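Local coordinates for fatty acid-binding protein TM_1468 (Thermotoga maritima, PDB 1VPV) that binds long-chain fatty acids such as palmitate and may take part in lipid transport or fatty acid metabolism, at residues K16-T22 against D34-L40; T22-P26 against A133-P138; E50-R54 against S274-V279; Y63-R67 against V247-N251. All coordinates share one frame; numbering follows the deposited sequence.

Interaction 1 of 4, residues K16-T22 against D34-L40; sequences KILVDST and DIDSIPL. With PLM (palmitic acid), chain D.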
loop_
_atom_site.group_PDB
_atom_site.type_symbol
_atom_site.label_atom_id
_atom_site.label_comp_id
_atom_site.label_asym_id
_atom_site.label_seq_id
_atom_site.Cartn_x
_atom_site.Cartn_y
_atom_site.Cartn_z
ATOM N N LYS A 16 7.878 -11.091 13.999
ATOM C CA LYS A 16 7.155 -9.821 13.835
ATOM C C LYS A 16 7.133 -9.439 12.373
ATOM O O LYS A 16 8.140 -9.604 11.677
ATOM C CB LYS A 16 7.860 -8.686 14.568
ATOM C CG LYS A 16 7.032 -7.408 14.629
ATOM C CD LYS A 16 6.034 -7.486 15.797
ATOM C CE LYS A 16 4.862 -6.575 15.586
ATOM N NZ LYS A 16 3.938 -6.729 16.725
ATOM N N ILE A 17 6.006 -8.905 11.912
ATOM C CA ILE A 17 5.934 -8.369 10.568
ATOM C C ILE A 17 5.755 -6.858 10.705
ATOM O O ILE A 17 4.895 -6.384 11.433
ATOM C CB ILE A 17 4.780 -8.980 9.769
ATOM C CG1 ILE A 17 5.048 -10.456 9.516
ATOM C CG2 ILE A 17 4.580 -8.240 8.439
ATOM C CD1 ILE A 17 3.845 -11.244 8.945
ATOM N N LEU A 18 6.592 -6.108 10.011
ATOM C CA LEU A 18 6.483 -4.663 9.999
ATOM C C LEU A 18 6.222 -4.187 8.570
ATOM O O LEU A 18 6.922 -4.592 7.638
ATOM C CB LEU A 18 7.783 -4.060 10.516
ATOM C CG LEU A 18 7.839 -2.542 10.559
ATOM C CD1 LEU A 18 6.921 -2.008 11.618
ATOM C CD2 LEU A 18 9.284 -2.138 10.830
ATOM N N VAL A 19 5.205 -3.361 8.378
ATOM C CA VAL A 19 5.084 -2.607 7.099
ATOM C C VAL A 19 5.247 -1.129 7.458
ATOM O O VAL A 19 5.215 -0.755 8.624
ATOM C CB VAL A 19 3.746 -2.851 6.368
ATOM C CG1 VAL A 19 3.538 -4.369 6.076
ATOM C CG2 VAL A 19 2.558 -2.296 7.182
ATOM N N ASP A 20 5.447 -0.299 6.452
ATOM C CA ASP A 20 5.486 1.127 6.635
ATOM C C ASP A 20 4.092 1.718 6.439
ATOM O O ASP A 20 3.190 1.031 5.951
ATOM C CB ASP A 20 6.525 1.740 5.712
ATOM C CG ASP A 20 6.147 1.643 4.249
ATOM O OD1 ASP A 20 5.143 2.297 3.827
ATOM O OD2 ASP A 20 6.890 0.936 3.528
ATOM N N SER A 21 3.906 2.980 6.853
ATOM C CA SER A 21 2.572 3.588 6.853
ATOM C C SER A 21 1.947 3.701 5.450
ATOM O O SER A 21 0.728 3.768 5.313
ATOM C CB SER A 21 2.617 4.965 7.482
ATOM O OG SER A 21 3.496 5.782 6.754
ATOM N N THR A 22 2.791 3.715 4.423
ATOM C CA THR A 22 2.321 3.713 3.038
ATOM C C THR A 22 1.686 2.386 2.589
ATOM O O THR A 22 1.184 2.323 1.502
ATOM C CB THR A 22 3.455 4.047 2.030
ATOM O OG1 THR A 22 4.299 2.920 1.853
ATOM C CG2 THR A 22 4.275 5.184 2.529
ATOM N N ASP A 34 -0.626 -9.870 13.565
ATOM C CA ASP A 34 0.562 -9.333 14.272
ATOM C C ASP A 34 1.498 -8.534 13.303
ATOM O O ASP A 34 2.686 -8.844 13.098
ATOM C CB ASP A 34 1.297 -10.449 15.031
ATOM C CG ASP A 34 2.356 -9.897 16.010
ATOM O OD1 ASP A 34 2.291 -8.683 16.305
ATOM O OD2 ASP A 34 3.234 -10.658 16.492
ATOM N N ILE A 35 0.898 -7.531 12.670
ATOM C CA ILE A 35 1.585 -6.658 11.765
ATOM C C ILE A 35 1.574 -5.248 12.399
ATOM O O ILE A 35 0.533 -4.751 12.798
ATOM C CB ILE A 35 0.888 -6.612 10.405
ATOM C CG1 ILE A 35 0.929 -7.973 9.710
ATOM C CG2 ILE A 35 1.501 -5.529 9.510
ATOM C CD1 ILE A 35 -0.006 -8.063 8.529
ATOM N N ASP A 36 2.750 -4.628 12.463
ATOM C CA ASP A 36 2.929 -3.291 12.964
ATOM C C ASP A 36 3.165 -2.374 11.780
ATOM O O ASP A 36 3.613 -2.821 10.714
ATOM C CB ASP A 36 4.162 -3.285 13.862
ATOM C CG ASP A 36 4.207 -2.106 14.836
ATOM O OD1 ASP A 36 3.286 -1.253 14.841
ATOM O OD2 ASP A 36 5.205 -2.051 15.596
ATOM N N SER A 37 2.891 -1.091 11.990
ATOM C CA SER A 37 3.052 -0.059 10.985
ATOM C C SER A 37 4.062 1.005 11.464
ATOM O O SER A 37 3.905 1.559 12.547
ATOM C CB SER A 37 1.691 0.598 10.707
ATOM O OG SER A 37 1.756 1.367 9.523
ATOM N N ILE A 38 5.106 1.270 10.675
ATOM C CA ILE A 38 6.069 2.314 11.040
ATOM C C ILE A 38 5.744 3.589 10.256
ATOM O O ILE A 38 5.637 3.542 9.052
ATOM C CB ILE A 38 7.556 1.897 10.846
ATOM C CG1 ILE A 38 8.474 3.057 11.202
ATOM C CG2 ILE A 38 7.846 1.402 9.419
ATOM C CD1 ILE A 38 9.943 2.663 11.244
ATOM N N PRO A 39 5.556 4.723 10.960
ATOM C CA PRO A 39 5.138 5.951 10.278
ATOM C C PRO A 39 6.204 6.582 9.378
ATOM O O PRO A 39 7.362 6.724 9.775
ATOM C CB PRO A 39 4.802 6.922 11.428
ATOM C CG PRO A 39 4.939 6.153 12.698
ATOM C CD PRO A 39 5.708 4.911 12.419
ATOM N N LEU A 40 5.799 6.972 8.179
ATOM C CA LEU A 40 6.542 7.983 7.460
ATOM C C LEU A 40 6.027 9.359 7.931
ATOM O O LEU A 40 5.125 9.450 8.776
ATOM C CB LEU A 40 6.378 7.815 5.945
ATOM C CG LEU A 40 7.290 6.810 5.263
ATOM C CD1 LEU A 40 6.889 5.366 5.625
ATOM C CD2 LEU A 40 7.275 7.006 3.764
HETATM C C1 PLM D . 8.518 9.002 0.986
HETATM O O1 PLM D . 9.588 8.335 1.104
HETATM O O2 PLM D . 8.494 10.262 1.163
HETATM C C2 PLM D . 7.251 8.248 0.653
HETATM C C3 PLM D . 6.885 8.404 -0.809
HETATM C C4 PLM D . 5.534 7.757 -1.080
HETATM C C5 PLM D . 5.155 7.991 -2.539
HETATM C C6 PLM D . 3.820 7.385 -2.888
HETATM C C7 PLM D . 3.466 7.554 -4.357
HETATM C C8 PLM D . 1.978 7.313 -4.595
HETATM C C9 PLM D . 1.637 5.839 -4.542
HETATM C CA PLM D . 0.149 5.592 -4.692
HETATM C CB PLM D . -0.139 4.102 -4.792
HETATM C CC PLM D . -1.635 3.840 -4.644
HETATM C CD PLM D . -2.000 2.364 -4.904
HETATM C CE PLM D . -3.441 2.053 -4.545
HETATM C CF PLM D . -3.864 0.655 -4.967
HETATM C CG PLM D . -3.468 -0.415 -3.946
HETATM O O HOH W 1 0.235 0.698 7.117
#

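Interaction 2 of 4, residues T22-P26 against A133-P138; sequences TADVP and ASGAIP. With PLM (palmitic acid), chain D.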
loop_
_atom_site.group_PDB
_atom_site.type_symbol
_atom_site.label_atom_id
_atom_site.label_comp_id
_atom_site.label_asym_id
_atom_site.label_seq_id
_atom_site.Cartn_x
_atom_site.Cartn_y
_atom_site.Cartn_z
ATOM N N THR A 22 2.791 3.715 4.423
ATOM C CA THR A 22 2.321 3.713 3.038
ATOM C C THR A 22 1.686 2.386 2.589
ATOM O O THR A 22 1.184 2.323 1.502
ATOM C CB THR A 22 3.455 4.047 2.030
ATOM O OG1 THR A 22 4.299 2.920 1.853
ATOM C CG2 THR A 22 4.275 5.184 2.529
ATOM N N ALA A 23 1.755 1.350 3.412
ATOM C CA ALA A 23 1.019 0.110 3.175
ATOM C C ALA A 23 -0.498 0.214 3.394
ATOM O O ALA A 23 -1.243 -0.673 2.937
ATOM C CB ALA A 23 1.588 -1.057 4.040
ATOM N N ASP A 24 -0.942 1.264 4.103
ATOM C CA ASP A 24 -2.367 1.494 4.359
ATOM C C ASP A 24 -3.019 0.190 4.835
ATOM O O ASP A 24 -4.050 -0.247 4.306
ATOM C CB ASP A 24 -3.071 1.996 3.088
ATOM C CG ASP A 24 -2.498 3.301 2.557
ATOM O OD1 ASP A 24 -1.941 4.089 3.359
ATOM O OD2 ASP A 24 -2.636 3.562 1.322
ATOM N N VAL A 25 -2.391 -0.435 5.824
ATOM C CA VAL A 25 -2.809 -1.734 6.337
ATOM C C VAL A 25 -4.168 -1.643 7.032
ATOM O O VAL A 25 -4.402 -0.706 7.825
ATOM C CB VAL A 25 -1.727 -2.353 7.308
ATOM C CG1 VAL A 25 -1.605 -1.551 8.603
ATOM C CG2 VAL A 25 -2.029 -3.832 7.600
ATOM N N PRO A 26 -5.084 -2.597 6.745
ATOM C CA PRO A 26 -6.420 -2.514 7.387
ATOM C C PRO A 26 -6.293 -2.524 8.891
ATOM O O PRO A 26 -5.434 -3.234 9.421
ATOM C CB PRO A 26 -7.139 -3.752 6.868
ATOM C CG PRO A 26 -6.406 -4.076 5.544
ATOM C CD PRO A 26 -4.978 -3.753 5.843
ATOM N N ALA A 133 2.939 -0.433 -3.287
ATOM C CA ALA A 133 2.592 0.607 -2.349
ATOM C C ALA A 133 1.118 0.458 -1.991
ATOM O O ALA A 133 0.382 -0.232 -2.711
ATOM C CB ALA A 133 2.870 1.940 -2.933
ATOM N N SER A 134 0.741 1.071 -0.858
ATOM C CA SER A 134 -0.628 1.188 -0.381
ATOM C C SER A 134 -1.213 -0.183 -0.196
ATOM O O SER A 134 -0.484 -1.079 0.232
ATOM C CB SER A 134 -1.466 2.047 -1.312
ATOM O OG SER A 134 -2.816 2.119 -0.870
ATOM N N GLY A 135 -2.518 -0.353 -0.495
ATOM C CA GLY A 135 -3.268 -1.587 -0.117
ATOM C C GLY A 135 -2.757 -2.886 -0.749
ATOM O O GLY A 135 -3.212 -3.989 -0.408
ATOM N N ALA A 136 -1.836 -2.802 -1.694
ATOM C CA ALA A 136 -1.275 -4.023 -2.224
ATOM C C ALA A 136 -0.249 -4.635 -1.266
ATOM O O ALA A 136 -0.072 -5.831 -1.277
ATOM C CB ALA A 136 -0.676 -3.793 -3.568
ATOM N N ILE A 137 0.414 -3.828 -0.439
ATOM C CA ILE A 137 1.514 -4.318 0.406
ATOM C C ILE A 137 1.083 -5.297 1.497
ATOM O O ILE A 137 1.812 -6.257 1.781
ATOM C CB ILE A 137 2.316 -3.162 1.048
ATOM C CG1 ILE A 137 3.254 -2.550 0.016
ATOM C CG2 ILE A 137 3.162 -3.650 2.290
ATOM C CD1 ILE A 137 3.675 -1.146 0.358
ATOM N N PRO A 138 -0.068 -5.055 2.138
ATOM C CA PRO A 138 -0.519 -6.002 3.159
ATOM C C PRO A 138 -0.874 -7.391 2.638
ATOM O O PRO A 138 -0.949 -8.343 3.424
ATOM C CB PRO A 138 -1.781 -5.342 3.729
ATOM C CG PRO A 138 -1.732 -3.921 3.260
ATOM C CD PRO A 138 -0.972 -3.912 2.002
HETATM C C1 PLM D . 8.518 9.002 0.986
HETATM O O1 PLM D . 9.588 8.335 1.104
HETATM O O2 PLM D . 8.494 10.262 1.163
HETATM C C2 PLM D . 7.251 8.248 0.653
HETATM C C3 PLM D . 6.885 8.404 -0.809
HETATM C C4 PLM D . 5.534 7.757 -1.080
HETATM C C5 PLM D . 5.155 7.991 -2.539
HETATM C C6 PLM D . 3.820 7.385 -2.888
HETATM C C7 PLM D . 3.466 7.554 -4.357
HETATM C C8 PLM D . 1.978 7.313 -4.595
HETATM C C9 PLM D . 1.637 5.839 -4.542
HETATM C CA PLM D . 0.149 5.592 -4.692
HETATM C CB PLM D . -0.139 4.102 -4.792
HETATM C CC PLM D . -1.635 3.840 -4.644
HETATM C CD PLM D . -2.000 2.364 -4.904
HETATM C CE PLM D . -3.441 2.053 -4.545
HETATM C CF PLM D . -3.864 0.655 -4.967
HETATM C CG PLM D . -3.468 -0.415 -3.946
#

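Interaction 3 of 4, residues E50-R54 against S274-V279; sequences EPDER and SPMGKV. With PLM (palmitic acid), chain D.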
loop_
_atom_site.group_PDB
_atom_site.type_symbol
_atom_site.label_atom_id
_atom_site.label_comp_id
_atom_site.label_asym_id
_atom_site.label_seq_id
_atom_site.Cartn_x
_atom_site.Cartn_y
_atom_site.Cartn_z
ATOM N N GLU A 50 4.031 15.961 10.768
ATOM C CA GLU A 50 3.219 14.953 11.483
ATOM C C GLU A 50 3.541 13.553 11.039
ATOM O O GLU A 50 3.938 13.333 9.888
ATOM C CB GLU A 50 1.723 15.183 11.358
ATOM C CG GLU A 50 1.200 15.332 9.981
ATOM C CD GLU A 50 -0.247 15.750 9.993
ATOM O OE1 GLU A 50 -1.072 14.953 10.475
ATOM O OE2 GLU A 50 -0.566 16.880 9.559
ATOM N N PRO A 51 3.469 12.596 11.969
ATOM C CA PRO A 51 3.655 11.220 11.542
ATOM C C PRO A 51 2.368 10.572 10.978
ATOM O O PRO A 51 1.245 10.996 11.300
ATOM C CB PRO A 51 4.184 10.540 12.795
ATOM C CG PRO A 51 3.630 11.375 13.950
ATOM C CD PRO A 51 3.328 12.736 13.427
ATOM N N ASP A 52 2.556 9.579 10.097
ATOM C CA ASP A 52 1.460 8.823 9.468
ATOM C C ASP A 52 1.098 7.625 10.358
ATOM O O ASP A 52 1.457 6.482 10.059
ATOM C CB ASP A 52 1.920 8.406 8.062
ATOM C CG ASP A 52 0.799 7.814 7.174
ATOM O OD1 ASP A 52 -0.353 7.675 7.597
ATOM O OD2 ASP A 52 1.083 7.455 6.011
ATOM N N GLU A 53 0.412 7.886 11.479
ATOM C CA GLU A 53 0.046 6.811 12.424
ATOM C C GLU A 53 -1.194 6.061 11.945
ATOM O O GLU A 53 -2.159 6.701 11.532
ATOM C CB GLU A 53 -0.282 7.383 13.800
ATOM C CG GLU A 53 0.870 8.020 14.546
ATOM C CD GLU A 53 1.906 7.042 15.110
ATOM O OE1 GLU A 53 1.724 5.805 15.040
ATOM O OE2 GLU A 53 2.922 7.544 15.641
ATOM N N ARG A 54 -1.192 4.727 12.030
ATOM C CA ARG A 54 -2.350 3.928 11.618
ATOM C C ARG A 54 -3.358 3.879 12.728
ATOM O O ARG A 54 -3.489 2.874 13.404
ATOM C CB ARG A 54 -2.014 2.469 11.241
ATOM C CG ARG A 54 -1.412 2.236 9.921
ATOM C CD ARG A 54 -2.172 2.841 8.734
ATOM N NE ARG A 54 -3.307 2.077 8.191
ATOM C CZ ARG A 54 -4.076 2.537 7.199
ATOM N NH1 ARG A 54 -3.840 3.727 6.669
ATOM N NH2 ARG A 54 -5.102 1.839 6.746
ATOM N N SER A 274 -9.749 -0.395 3.250
ATOM C CA SER A 274 -8.767 0.326 4.056
ATOM C C SER A 274 -8.567 1.774 3.593
ATOM O O SER A 274 -8.194 2.032 2.436
ATOM C CB SER A 274 -7.423 -0.386 3.982
ATOM O OG SER A 274 -6.496 0.179 4.876
ATOM N N PRO A 275 -8.775 2.726 4.494
ATOM C CA PRO A 275 -8.528 4.104 4.101
ATOM C C PRO A 275 -7.034 4.364 3.845
ATOM O O PRO A 275 -6.188 3.841 4.544
ATOM C CB PRO A 275 -9.009 4.906 5.304
ATOM C CG PRO A 275 -8.958 3.980 6.423
ATOM C CD PRO A 275 -9.221 2.616 5.885
HETATM N N MSE A 276 -6.717 5.158 2.846
HETATM C CA MSE A 276 -5.315 5.476 2.577
HETATM C C MSE A 276 -4.802 6.466 3.626
HETATM O O MSE A 276 -5.503 7.437 4.007
HETATM C CB MSE A 276 -5.151 6.054 1.171
HETATM C CG MSE A 276 -5.430 5.085 0.082
HETATM SE SE MSE A 276 -5.951 5.892 -1.678
HETATM C CE MSE A 276 -4.694 4.845 -2.879
ATOM N N GLY A 277 -3.585 6.205 4.096
ATOM C CA GLY A 277 -2.963 7.029 5.147
ATOM C C GLY A 277 -2.565 8.427 4.680
ATOM O O GLY A 277 -2.888 8.851 3.571
ATOM N N LYS A 278 -1.849 9.136 5.543
ATOM C CA LYS A 278 -1.474 10.536 5.281
ATOM C C LYS A 278 -0.499 10.671 4.099
ATOM O O LYS A 278 -0.646 11.542 3.250
ATOM C CB LYS A 278 -0.866 11.206 6.540
ATOM C CG LYS A 278 -1.639 10.994 7.834
ATOM C CD LYS A 278 -1.106 11.930 8.925
ATOM C CE LYS A 278 -1.816 11.737 10.263
ATOM N NZ LYS A 278 -1.060 12.461 11.314
ATOM N N VAL A 279 0.491 9.803 4.049
ATOM C CA VAL A 279 1.495 9.872 2.986
ATOM C C VAL A 279 0.896 9.518 1.618
ATOM O O VAL A 279 1.058 10.249 0.644
ATOM C CB VAL A 279 2.703 8.993 3.327
ATOM C CG1 VAL A 279 3.681 8.953 2.189
ATOM C CG2 VAL A 279 3.399 9.553 4.569
HETATM C C1 PLM D . 8.518 9.002 0.986
HETATM O O1 PLM D . 9.588 8.335 1.104
HETATM O O2 PLM D . 8.494 10.262 1.163
HETATM C C2 PLM D . 7.251 8.248 0.653
HETATM C C3 PLM D . 6.885 8.404 -0.809
HETATM C C4 PLM D . 5.534 7.757 -1.080
HETATM C C5 PLM D . 5.155 7.991 -2.539
HETATM C C6 PLM D . 3.820 7.385 -2.888
HETATM C C7 PLM D . 3.466 7.554 -4.357
HETATM C C8 PLM D . 1.978 7.313 -4.595
HETATM C C9 PLM D . 1.637 5.839 -4.542
HETATM C CA PLM D . 0.149 5.592 -4.692
HETATM C CB PLM D . -0.139 4.102 -4.792
HETATM C CC PLM D . -1.635 3.840 -4.644
HETATM C CD PLM D . -2.000 2.364 -4.904
HETATM C CE PLM D . -3.441 2.053 -4.545
HETATM C CF PLM D . -3.864 0.655 -4.967
HETATM C CG PLM D . -3.468 -0.415 -3.946
#

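Interaction 4 of 4, residues Y63-R67 against V247-N251; sequences YKRIR and VHADN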
loop_
_atom_site.group_PDB
_atom_site.type_symbol
_atom_site.label_atom_id
_atom_site.label_comp_id
_atom_site.label_asym_id
_atom_site.label_seq_id
_atom_site.Cartn_x
_atom_site.Cartn_y
_atom_site.Cartn_z
ATOM N N TYR A 63 -7.611 13.923 6.794
ATOM C CA TYR A 63 -8.462 14.063 5.636
ATOM C C TYR A 63 -9.139 15.428 5.675
ATOM O O TYR A 63 -9.286 16.084 4.665
ATOM C CB TYR A 63 -9.548 12.957 5.594
ATOM C CG TYR A 63 -9.113 11.570 5.125
ATOM C CD1 TYR A 63 -7.990 11.377 4.315
ATOM C CD2 TYR A 63 -9.878 10.449 5.452
ATOM C CE1 TYR A 63 -7.632 10.098 3.874
ATOM C CE2 TYR A 63 -9.534 9.182 4.997
ATOM C CZ TYR A 63 -8.418 9.011 4.214
ATOM O OH TYR A 63 -8.076 7.729 3.785
ATOM N N LYS A 64 -9.567 15.834 6.850
ATOM C CA LYS A 64 -10.282 17.054 6.971
ATOM C C LYS A 64 -9.324 18.219 6.692
ATOM O O LYS A 64 -9.654 19.097 5.895
ATOM C CB LYS A 64 -10.917 17.128 8.360
ATOM C CG LYS A 64 -11.822 18.294 8.576
ATOM C CD LYS A 64 -12.112 18.508 10.062
ATOM C CE LYS A 64 -11.002 19.304 10.757
ATOM N NZ LYS A 64 -11.235 20.788 10.750
ATOM N N ARG A 65 -8.136 18.187 7.313
ATOM C CA ARG A 65 -7.129 19.228 7.156
ATOM C C ARG A 65 -6.554 19.318 5.741
ATOM O O ARG A 65 -6.342 20.411 5.269
ATOM C CB ARG A 65 -6.013 19.094 8.192
ATOM C CG ARG A 65 -6.458 19.545 9.640
ATOM C CD ARG A 65 -5.391 19.350 10.741
ATOM N NE ARG A 65 -5.016 17.937 10.851
ATOM C CZ ARG A 65 -3.858 17.418 10.437
ATOM N NH1 ARG A 65 -2.923 18.170 9.860
ATOM N NH2 ARG A 65 -3.639 16.120 10.574
ATOM N N ILE A 66 -6.362 18.209 5.028
ATOM C CA ILE A 66 -5.834 18.297 3.674
ATOM C C ILE A 66 -6.897 18.759 2.655
ATOM O O ILE A 66 -6.570 19.509 1.752
ATOM C CB ILE A 66 -5.074 17.023 3.193
ATOM C CG1 ILE A 66 -4.310 17.311 1.892
ATOM C CG2 ILE A 66 -6.003 15.849 2.961
ATOM C CD1 ILE A 66 -3.190 16.336 1.628
ATOM N N ARG A 67 -8.152 18.363 2.803
ATOM C CA ARG A 67 -9.220 18.944 1.966
ATOM C C ARG A 67 -9.306 20.475 2.115
ATOM O O ARG A 67 -9.596 21.183 1.168
ATOM C CB ARG A 67 -10.575 18.312 2.325
ATOM C CG ARG A 67 -10.718 16.853 1.849
ATOM C CD ARG A 67 -12.157 16.333 1.989
ATOM N NE ARG A 67 -12.310 15.001 1.386
ATOM C CZ ARG A 67 -12.576 14.765 0.103
ATOM N NH1 ARG A 67 -12.686 15.750 -0.764
ATOM N NH2 ARG A 67 -12.681 13.517 -0.339
ATOM N N VAL A 247 -9.030 0.390 -1.473
ATOM C CA VAL A 247 -8.460 1.572 -0.821
ATOM C C VAL A 247 -9.095 2.839 -1.313
ATOM O O VAL A 247 -9.595 2.918 -2.434
ATOM C CB VAL A 247 -6.919 1.695 -0.972
ATOM C CG1 VAL A 247 -6.225 0.507 -0.311
ATOM C CG2 VAL A 247 -6.546 1.812 -2.428
ATOM N N HIS A 248 -9.069 3.841 -0.447
ATOM C CA HIS A 248 -9.652 5.110 -0.770
ATOM C C HIS A 248 -9.054 6.202 0.104
ATOM O O HIS A 248 -8.724 5.972 1.251
ATOM C CB HIS A 248 -11.164 5.024 -0.562
ATOM C CG HIS A 248 -11.570 4.985 0.879
ATOM N ND1 HIS A 248 -11.980 6.111 1.568
ATOM C CD2 HIS A 248 -11.606 3.961 1.768
ATOM C CE1 HIS A 248 -12.258 5.778 2.816
ATOM N NE2 HIS A 248 -12.024 4.481 2.965
ATOM N N ALA A 249 -8.936 7.389 -0.466
ATOM C CA ALA A 249 -8.589 8.587 0.270
ATOM C C ALA A 249 -9.868 9.364 0.494
ATOM O O ALA A 249 -10.261 10.204 -0.318
ATOM C CB ALA A 249 -7.570 9.428 -0.524
ATOM N N ASP A 250 -10.525 9.045 1.598
ATOM C CA ASP A 250 -11.787 9.652 2.008
ATOM C C ASP A 250 -12.819 9.617 0.926
ATOM O O ASP A 250 -13.394 10.645 0.579
ATOM C CB ASP A 250 -11.528 11.076 2.438
ATOM C CG ASP A 250 -12.668 11.673 3.275
ATOM O OD1 ASP A 250 -13.438 10.947 3.956
ATOM O OD2 ASP A 250 -12.755 12.910 3.252
ATOM N N ASN A 251 -13.028 8.429 0.356
ATOM C CA ASN A 251 -14.042 8.208 -0.697
ATOM C C ASN A 251 -14.630 6.805 -0.658
ATOM O O ASN A 251 -14.445 5.971 -1.568
ATOM C CB ASN A 251 -13.435 8.476 -2.065
ATOM C CG ASN A 251 -14.493 8.608 -3.151
ATOM O OD1 ASN A 251 -15.676 8.299 -2.939
ATOM N ND2 ASN A 251 -14.078 9.084 -4.305
#

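Interaction 1 of 4, residues K16-T22 against D34-L40
The carboxylate of Asp34 receives Lys16 at one oxygen. Lys16 NZ makes a 2.6 Å salt bridge to Asp34 OD1, on the syn side and 25° out of the carboxylate plane. Asp34 OD2 turns to Tyr95. The Asp36 carboxylate is met from above its plane at OD1 by the backbone N of Ser37, while OD2 goes to Tyr90 and Arg86. Lys16 bends at chi2 (83°), which carries CE past Asp36 CB on the way to Asp34. A methionine in its place would probably leave Asp34 OD1 without its charge partner. From Ile17-Ile35 to Asp20-Ile38 the strands pair in parallel. Asp36 N binds Ile17 O at 3.0 Å, Val19 N binds Asp36 O at 2.9 Å, and Ile38 N binds Val19 O at 2.9 Å. Ile17, Val19 and Ile35 pack together on one face, and helix 138-149 covers the isoleucines. On the other face Leu18 CD1 meets Ile38 CB at 4.0 Å. Past the strand, Leu40 N donates to Ser21 OG at 3.0 Å; this hydroxyl also bonds to Asp52. Leu40 CD2 comes within 3.3 Å of palmitate C2. This is a beta-alpha-beta unit with helix 29-32 between the strands, and the pairing ends beside the fatty acid site.

Interaction 2 of 4, residues T22-P26 against A133-P138
Asp24 and Ser134 are joined by a side-chain hydrogen bond. Ser134 OG donates to Asp24 OD2 at 2.6 Å. The hydroxyl approaches on the anti side, 20° out of the carboxylate plane. With OG opposite its own backbone N (chi1 178°), Ser134 presents the hydroxyl directly to Asp24. The second oxygen of Asp24, OD1, accepts from Gly277 N. Ser134 N also points to Thr22 O, but that bond is weak and its geometry doubtful.

One pair of acceptors is pressed together. Ala23 O and Ser134 O are 2.8 Å apart with no bond between them, and Ser134 O accepts a hydrogen bond from Ile137 N within its own turn.

The remaining contacts are packing. Ala23 CB sits against Ile137 CG2 at 3.5 Å. Further along, the Pro138 ring fills the angle between Ala23 and Pro26: its CG is 3.3 Å from Ala23 O, and its CB is 4.1 Å from Pro26 CD. Val25 CG2 touches the same CB.

On its other side, segment 133-138 meets the ligand. Ser134 CB lies 3.6 Å from palmitate CD, and Gly135 N lies 3.6 Å from palmitate CG, the last carbon of the tail. Two buried loops, one after strand 15-20 and one before helix 138-149, thus join beside the far end of the fatty acid pocket.

Interaction 3 of 4, residues E50-R54 against S274-V279
Pro275 O is gripped by two nitrogens of Arg54. Arg54 NH1 and Arg54 NH2 each stand 3.2 Å from Pro275 O, in an end-on approach, and the oxygen lies in the guanidinium plane. Bends at chi2 (-52°) and chi3 (-83°) curl the arginine back, although its CB points away from segment 274-279. Arg54 NH2 also reaches Val25 O, so one guanidinium serves two backbone carbonyls.

Asp52 meets the start of helix 278-284. Lys278 N donates to Asp52 OD1 at 2.9 Å, and Val279 N donates to Asp52 OD2 at 3.1 Å. Both donors come from above the carboxylate plane. The carboxylate thus takes the first two N-H groups of the helix, just after the N-cap residue Gly277, and OD2 also bonds to Ser21 OG. A side-chain carbon on Gly277 would fall too close to Asp52 OD1.

The Lys278 side chain runs extended past Asp52 to Glu50. Its NZ lies 2.6 Å from Glu50 OE1, a salt bridge that uses the anti lone pair of that oxygen. The same NZ is 2.7 Å from Pro51 O, nearly in line with the carbonyl bond. Glu58 adds a second carboxylate, while Glu50 OE2 bonds to Arg65 and Trp44.

Met276, a selenomethionine, faces the ligand, with its CE 3.5 Å from palmitate CE. The buried carboxylate of Asp52 is likely to be stabilised as an anion by the helix N-terminus. The Lys278 charge is probably balanced by Glu50 and Glu58, with Pro51 O as a further acceptor.

Interaction 4 of 4, residues Y63-R67 against V247-N251
Tyr63 lays one ring face over Asp250. Asp250 CB sits 3.6 Å from the ring centroid, a CH-pi contact 17° off the ring normal. The carboxylate lies almost flat to the ring, with the two planes 12° apart. Asp250 N is over the same ring near the hydroxyl end, 3.4 Å from Tyr63 CZ. The hydroxyl itself makes a weak hydrogen bond to Met276 O. A serine here would lack the whole ring, and is likely to open a gap beside Asp250 and Pro275 and leave Met276 O without this donor.

One turn later, Arg67 reaches the carboxylate of Asp250. Its chain is extended from CG to NE, so the guanidinium is held well out from the helix. Arg67 NE binds Asp250 OD2 at 2.8 Å on the anti side, a salt bridge. Arg67 NH2 binds Asp250 O at 3.1 Å, a less straight bond. Asn251 follows as N-cap of helix 252-263, and its N donates to His248 ND1, which therefore probably carries no proton. The ring contact is buried, whereas the salt bridge involves an exposed arginine and is probably weakened by solvent.

Interactions 1, 2 and 3 all touch palmitate, whose carboxyl group is bound by Thr75 and Ser108. Interaction 1 lies near that head, with Leu40 about 4 Å from Ser108 between side chains. Interaction 2 shares Thr22 with it and meets the tail. Interaction 3 runs along the chain, Val279 near the head and Met276 near the tail. It joins interaction 1 by Asp52 N to Leu40 O (2.9 Å). It joins interaction 2 by Asp24 OD1 to Gly277 N (2.8 Å). Interaction 4 is about 10 Å from interaction 3 between centres and joins it where Met276 N meets His248 O (2.7 Å). Its Val247 touches palmitate but takes no part in the contact itself.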